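Local structure of sulfoquinovosidase (Escherichia coli, 5AEG) at residues D198-M203 / H426-A431; R245-P250 / Y464-W469. The protein hydrolyses sulfoquinovosyl diacylglycerides and simple sulfoquinovosides such as sulfoquinovosyl glycerol, releasing sulfoquinovose for degradation as a carbon and sulfur source. All coordinates share one frame; numbering follows the deposited sequence.

Contact 1: residues D198-M203 / H426-A431; sequences DNSCYM and HNAWPA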
loop_
_atom_site.group_PDB
_atom_site.type_symbol
_atom_site.label_atom_id
_atom_site.label_comp_id
_atom_site.label_asym_id
_atom_site.label_seq_id
_atom_site.Cartn_x
_atom_site.Cartn_y
_atom_site.Cartn_z
ATOM N N ASP A 198 4.929 -16.520 -5.998
ATOM C CA ASP A 198 4.404 -16.944 -4.701
ATOM C C ASP A 198 5.379 -16.709 -3.580
ATOM O O ASP A 198 4.986 -16.577 -2.422
ATOM C CB ASP A 198 4.057 -18.446 -4.658
ATOM C CG ASP A 198 2.794 -18.776 -5.366
ATOM O OD1 ASP A 198 1.967 -17.904 -5.727
ATOM O OD2 ASP A 198 2.575 -19.985 -5.524
ATOM N N ASN A 199 6.628 -16.631 -3.860
ATOM C CA ASN A 199 7.566 -16.587 -2.731
ATOM C C ASN A 199 7.441 -15.322 -1.839
ATOM O O ASN A 199 6.943 -14.280 -2.298
ATOM C CB ASN A 199 8.938 -16.541 -3.335
ATOM C CG ASN A 199 9.257 -17.739 -4.230
ATOM O OD1 ASN A 199 8.505 -18.046 -5.177
ATOM N ND2 ASN A 199 10.447 -18.361 -3.965
ATOM N N SER A 200 7.989 -15.370 -0.635
ATOM C CA SER A 200 8.092 -14.177 0.248
ATOM C C SER A 200 9.515 -13.854 0.657
ATOM O O SER A 200 9.762 -12.986 1.473
ATOM C CB SER A 200 7.163 -14.324 1.445
ATOM O OG SER A 200 7.648 -15.367 2.264
ATOM N N CYS A 201 10.497 -14.529 0.076
ATOM C CA CYS A 201 11.893 -14.181 0.238
ATOM C C CYS A 201 12.227 -12.812 -0.308
ATOM O O CYS A 201 11.410 -12.258 -1.072
ATOM C CB CYS A 201 12.796 -15.248 -0.439
ATOM S SG CYS A 201 12.462 -15.424 -2.219
ATOM N N TYR A 202 13.419 -12.262 0.030
ATOM C CA TYR A 202 13.961 -11.111 -0.681
ATOM C C TYR A 202 13.904 -11.363 -2.169
ATOM O O TYR A 202 14.268 -12.479 -2.610
ATOM C CB TYR A 202 15.378 -10.837 -0.264
ATOM C CG TYR A 202 15.983 -9.664 -0.984
ATOM C CD1 TYR A 202 16.587 -9.824 -2.204
ATOM C CD2 TYR A 202 15.837 -8.315 -0.492
ATOM C CE1 TYR A 202 17.148 -8.776 -2.882
ATOM C CE2 TYR A 202 16.403 -7.250 -1.196
ATOM C CZ TYR A 202 17.044 -7.484 -2.378
ATOM O OH TYR A 202 17.627 -6.434 -3.024
ATOM N N MET A 203 13.471 -10.370 -2.944
ATOM C CA MET A 203 13.527 -10.441 -4.425
ATOM C C MET A 203 13.903 -9.083 -4.926
ATOM O O MET A 203 13.759 -8.116 -4.226
ATOM C CB MET A 203 12.148 -10.866 -4.974
ATOM C CG MET A 203 11.811 -12.302 -4.679
ATOM S SD MET A 203 10.214 -12.807 -5.416
ATOM C CE MET A 203 9.289 -12.888 -3.980
ATOM N N HIS A 426 9.370 -12.288 7.107
ATOM C CA HIS A 426 9.400 -10.813 7.214
ATOM C C HIS A 426 8.453 -10.174 6.189
ATOM O O HIS A 426 7.527 -9.451 6.560
ATOM C CB HIS A 426 10.800 -10.327 6.997
ATOM C CG HIS A 426 10.895 -8.842 6.887
ATOM N ND1 HIS A 426 10.836 -8.004 7.980
ATOM C CD2 HIS A 426 10.966 -8.043 5.796
ATOM C CE1 HIS A 426 10.912 -6.747 7.556
ATOM N NE2 HIS A 426 10.954 -6.752 6.237
ATOM N N ASN A 427 8.583 -10.583 4.934
ATOM C CA ASN A 427 7.744 -10.018 3.842
ATOM C C ASN A 427 6.317 -10.505 3.905
ATOM O O ASN A 427 5.399 -9.820 3.448
ATOM C CB ASN A 427 8.322 -10.340 2.467
ATOM C CG ASN A 427 9.413 -9.404 2.055
ATOM O OD1 ASN A 427 9.614 -8.353 2.632
ATOM N ND2 ASN A 427 10.132 -9.777 1.019
ATOM N N ALA A 428 6.061 -11.667 4.525
ATOM C CA ALA A 428 4.670 -12.169 4.686
ATOM C C ALA A 428 3.920 -11.595 5.891
ATOM O O ALA A 428 2.701 -11.810 6.054
ATOM C CB ALA A 428 4.700 -13.723 4.785
ATOM N N TRP A 429 4.648 -10.894 6.759
ATOM C CA TRP A 429 4.041 -10.432 8.022
ATOM C C TRP A 429 2.811 -9.489 7.796
ATOM O O TRP A 429 1.785 -9.601 8.454
ATOM C CB TRP A 429 5.035 -9.696 8.913
ATOM C CG TRP A 429 4.807 -9.928 10.363
ATOM C CD1 TRP A 429 4.348 -9.068 11.270
ATOM C CD2 TRP A 429 4.978 -11.202 11.049
ATOM N NE1 TRP A 429 4.287 -9.678 12.544
ATOM C CE2 TRP A 429 4.640 -10.993 12.414
ATOM C CE3 TRP A 429 5.467 -12.436 10.650
ATOM C CZ2 TRP A 429 4.753 -12.025 13.397
ATOM C CZ3 TRP A 429 5.535 -13.523 11.625
ATOM C CH2 TRP A 429 5.211 -13.277 12.986
ATOM N N PRO A 430 2.916 -8.545 6.872
ATOM C CA PRO A 430 1.776 -7.621 6.749
ATOM C C PRO A 430 0.436 -8.268 6.451
ATOM O O PRO A 430 -0.592 -7.977 7.088
ATOM C CB PRO A 430 2.236 -6.647 5.604
ATOM C CG PRO A 430 3.716 -6.678 5.681
ATOM C CD PRO A 430 4.069 -8.127 6.050
ATOM N N ALA A 431 0.366 -9.155 5.470
ATOM C CA ALA A 431 -0.941 -9.779 5.207
ATOM C C ALA A 431 -1.426 -10.735 6.333
ATOM O O ALA A 431 -2.648 -10.914 6.489
ATOM C CB ALA A 431 -0.932 -10.495 3.933
HETATM O O HOH W 1 10.883 -12.002 3.852
#
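The interface between the N-terminal galactose mutarotase-like domain and the TIM barrel of this family 31 glycoside hydrolase is bridged here: Ser200 and Cys201, in the loop joining strands 193-197 and 203-206, meet Asn427 and Ala428 near the start of helix 422-444. Ser200 and Asn427 approach most closely in the backbone, their CA atoms lying 5.5 Å apart. The carbonyl of Ser200 is the focus. Its O lies 3.2 Å from CB of Asn427 and accepts a weak, bent hydrogen bond from Asn427 ND2 (3.3 Å, 131° at the hydrogen). A water bridges the same two residues, donating to Ser200 O at 2.8 Å and accepting from the backbone N of Asn427 at 2.9 Å. It thereby takes up an N-H that has no bond to the preceding turn where the helix is kinked. In Asn427, CG stands beside the backbone N, anti to the carbonyl carbon (chi1 -82°), and the amide end reaches beyond this loop: OD1 accepts from Thr150 N while ND2 also donates to Leu148 O. The amide is thus bonded at both its oxygen and its nitrogen, which fixes which way round it lies. The apolar part is small, with CB of Ser200 4.2 Å from CB of Ala428. Ser200 OG is set between its own backbone N and carbonyl carbon (chi1 68°) and is hydrogen-bonded to Ile424 O, in the helical turn just before Asn427 and Ala428. The side chain of Asn427 is about 8 Å from that of Glu408, an active-site residue by similarity. Strand 145-148 and the residues following it line the contact, Met203 pairing with Leu148 through the backbone, while Asn199 packs on strands 212-217 and 221-228 and His426 stacks on Trp149.

Contact 2: residues R245-P250 / Y464-W469; sequences RQPELP and YSTMMW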
loop_
_atom_site.group_PDB
_atom_site.type_symbol
_atom_site.label_atom_id
_atom_site.label_comp_id
_atom_site.label_asym_id
_atom_site.label_seq_id
_atom_site.Cartn_x
_atom_site.Cartn_y
_atom_site.Cartn_z
ATOM N N ARG A 245 -10.422 -9.787 -3.447
ATOM C CA ARG A 245 -11.165 -8.548 -3.600
ATOM C C ARG A 245 -11.572 -8.012 -2.248
ATOM O O ARG A 245 -11.821 -8.766 -1.333
ATOM C CB ARG A 245 -12.391 -8.737 -4.446
ATOM C CG ARG A 245 -12.016 -9.046 -5.857
ATOM C CD ARG A 245 -13.148 -9.238 -6.860
ATOM N NE ARG A 245 -12.648 -9.681 -8.151
ATOM C CZ ARG A 245 -13.124 -10.704 -8.847
ATOM N NH1 ARG A 245 -14.213 -11.334 -8.444
ATOM N NH2 ARG A 245 -12.536 -11.060 -9.948
ATOM N N GLN A 246 -11.617 -6.683 -2.124
ATOM C CA GLN A 246 -11.917 -6.050 -0.862
ATOM C C GLN A 246 -13.440 -5.977 -0.652
ATOM O O GLN A 246 -14.184 -5.930 -1.583
ATOM C CB GLN A 246 -11.412 -4.584 -0.879
ATOM C CG GLN A 246 -9.870 -4.446 -0.968
ATOM C CD GLN A 246 -9.374 -4.238 -2.369
ATOM O OE1 GLN A 246 -9.659 -3.205 -3.000
ATOM N NE2 GLN A 246 -8.667 -5.258 -2.910
ATOM N N PRO A 247 -13.863 -5.860 0.560
ATOM C CA PRO A 247 -15.281 -5.587 0.804
ATOM C C PRO A 247 -15.719 -4.235 0.347
ATOM O O PRO A 247 -14.895 -3.288 0.201
ATOM C CB PRO A 247 -15.400 -5.683 2.343
ATOM C CG PRO A 247 -14.176 -6.382 2.806
ATOM C CD PRO A 247 -13.105 -6.004 1.794
ATOM N N GLU A 248 -17.025 -4.094 0.142
ATOM C CA GLU A 248 -17.630 -2.772 0.113
ATOM C C GLU A 248 -17.411 -2.043 1.439
ATOM O O GLU A 248 -17.407 -2.639 2.483
ATOM C CB GLU A 248 -19.134 -2.850 -0.156
ATOM C CG GLU A 248 -19.435 -3.348 -1.558
ATOM C CD GLU A 248 -20.923 -3.416 -1.883
ATOM O OE1 GLU A 248 -21.766 -3.221 -1.003
ATOM O OE2 GLU A 248 -21.221 -3.641 -3.035
ATOM N N LEU A 249 -17.134 -0.722 1.339
ATOM C CA LEU A 249 -16.947 0.136 2.515
ATOM C C LEU A 249 -18.260 0.336 3.264
ATOM O O LEU A 249 -19.338 0.418 2.655
ATOM C CB LEU A 249 -16.434 1.517 2.100
ATOM C CG LEU A 249 -15.056 1.586 1.430
ATOM C CD1 LEU A 249 -14.714 2.998 0.961
ATOM C CD2 LEU A 249 -13.997 1.133 2.394
ATOM N N PRO A 250 -18.159 0.552 4.561
ATOM C CA PRO A 250 -19.395 0.945 5.247
ATOM C C PRO A 250 -19.937 2.200 4.717
ATOM O O PRO A 250 -19.157 3.111 4.340
ATOM C CB PRO A 250 -18.987 1.107 6.681
ATOM C CG PRO A 250 -17.715 0.295 6.834
ATOM C CD PRO A 250 -17.047 0.304 5.494
ATOM N N TYR A 464 -7.675 -9.141 2.612
ATOM C CA TYR A 464 -7.753 -8.945 4.045
ATOM C C TYR A 464 -7.696 -7.496 4.535
ATOM O O TYR A 464 -8.185 -7.258 5.618
ATOM C CB TYR A 464 -6.651 -9.751 4.737
ATOM C CG TYR A 464 -6.810 -11.252 4.542
ATOM C CD1 TYR A 464 -8.031 -11.880 4.791
ATOM C CD2 TYR A 464 -5.765 -12.006 4.036
ATOM C CE1 TYR A 464 -8.186 -13.262 4.601
ATOM C CE2 TYR A 464 -5.913 -13.371 3.833
ATOM C CZ TYR A 464 -7.117 -13.986 4.121
ATOM O OH TYR A 464 -7.226 -15.321 3.903
ATOM N N SER A 465 -7.142 -6.534 3.773
ATOM C CA SER A 465 -7.109 -5.122 4.297
ATOM C C SER A 465 -8.318 -4.402 3.691
ATOM O O SER A 465 -8.438 -4.256 2.458
ATOM C CB SER A 465 -5.849 -4.383 3.936
ATOM O OG SER A 465 -5.932 -3.058 4.413
ATOM N N THR A 466 -9.207 -3.912 4.532
ATOM C CA THR A 466 -10.362 -3.254 4.056
ATOM C C THR A 466 -10.083 -1.841 3.484
ATOM O O THR A 466 -10.953 -1.268 2.809
ATOM C CB THR A 466 -11.400 -3.108 5.207
ATOM O OG1 THR A 466 -10.734 -2.687 6.434
ATOM C CG2 THR A 466 -12.066 -4.521 5.504
ATOM N N MET A 467 -8.919 -1.286 3.775
ATOM C CA MET A 467 -8.529 0.047 3.236
ATOM C C MET A 467 -7.073 0.224 3.414
ATOM O O MET A 467 -6.544 -0.059 4.534
ATOM C CB MET A 467 -9.273 1.144 4.011
ATOM C CG MET A 467 -8.778 2.536 3.744
ATOM S SD MET A 467 -9.054 3.231 2.092
ATOM C CE MET A 467 -10.832 3.539 2.228
ATOM N N MET A 468 -6.380 0.666 2.356
ATOM C CA MET A 468 -5.000 1.047 2.490
ATOM C C MET A 468 -4.923 2.567 2.743
ATOM O O MET A 468 -5.713 3.353 2.230
ATOM C CB MET A 468 -4.121 0.659 1.281
ATOM C CG MET A 468 -4.201 -0.780 0.868
ATOM S SD MET A 468 -3.825 -1.924 2.163
ATOM C CE MET A 468 -2.256 -1.438 2.770
ATOM N N TRP A 469 -3.938 2.964 3.567
ATOM C CA TRP A 469 -3.542 4.371 3.630
ATOM C C TRP A 469 -2.090 4.481 3.246
ATOM O O TRP A 469 -1.276 3.584 3.514
ATOM C CB TRP A 469 -3.964 5.118 4.894
ATOM C CG TRP A 469 -2.902 5.610 5.849
ATOM C CD1 TRP A 469 -2.320 6.855 5.891
ATOM C CD2 TRP A 469 -2.359 4.880 6.972
ATOM N NE1 TRP A 469 -1.412 6.894 6.911
ATOM C CE2 TRP A 469 -1.387 5.681 7.546
ATOM C CE3 TRP A 469 -2.532 3.567 7.446
ATOM C CZ2 TRP A 469 -0.609 5.250 8.665
ATOM C CZ3 TRP A 469 -1.799 3.158 8.545
ATOM C CH2 TRP A 469 -0.803 3.977 9.095
HETATM O O HOH W 2 -13.268 -2.698 2.326
#
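Leu249 and Met467 cross obliquely and Pro247 and Thr466 at about a right angle, and these two apolar pairs hold the extended, proline-rich entry to the TIM barrel against the residues leading into strand 468-469. The isobutyl fork of Leu249 faces the tip of Met467: CE of the methionine sits 4.0 Å from CD2 and 4.1 Å from CD1, so both methyls share it. Met467 CG starts anti to the backbone N (chi1 169°), but the chain then bends at chi2 and again at chi3, carrying CE back to the leucine. CD2 of Leu249 also rests 3.9 Å from the backbone O of Thr466. In the other pair the methyl CG2 of Thr466 meets the ring of Pro247, 3.9 Å from CG and 4.1 Å from CD. With CG2 beside its backbone N, Thr466 has its hydroxyl on another branch, where OG1 is hydrogen-bonded to Phe452 O. Between the two pairs a water donates to both Pro247 O (2.7 Å) and Thr466 O (2.8 Å), satisfying two carbonyls of a buried contact. Gln246 touches Ser465 O through its CG at 3.7 Å, and the chain bends at chi2 (96°), taking its amide to other partners. NE2 donates to Gln462 O and Gly497 O, and OE1 accepts from Asn579 ND2 and Gly499 N; bonds at both ends of the amide fix its rotation. Ser465 O is itself bonded to His498 NE2. Strand 451-454 lies beside the contact, with Leu451 against Leu249 and Thr466 and Phe453 against Met467, while Val576 of helix 569-582 also packs on Leu249; on the following strand Met468 pairs through its backbone with Leu500 and with His502 of strand 501-505.

Overall arrangement
Contact 1 is partly buried and joins two domains, the mutarotase-like one and the TIM barrel; contact 2 is largely buried and ties the barrel's entry segment to the loop leading into strand 468-469. Their chemistry follows: a small, polar interface centred on one carbonyl in the first, mostly methyl and ring packing in the second, over a larger area (216 against 148 Å²). Each includes a bridging water and a side-chain amide whose ends are bonded outside the pair. The centres are 21 Å apart, yet Ala431 O and Tyr464 CD2 approach to 4.1 Å, where helix 422-444 meets helix 461-464. Along the sequence the segments of the two contacts alternate.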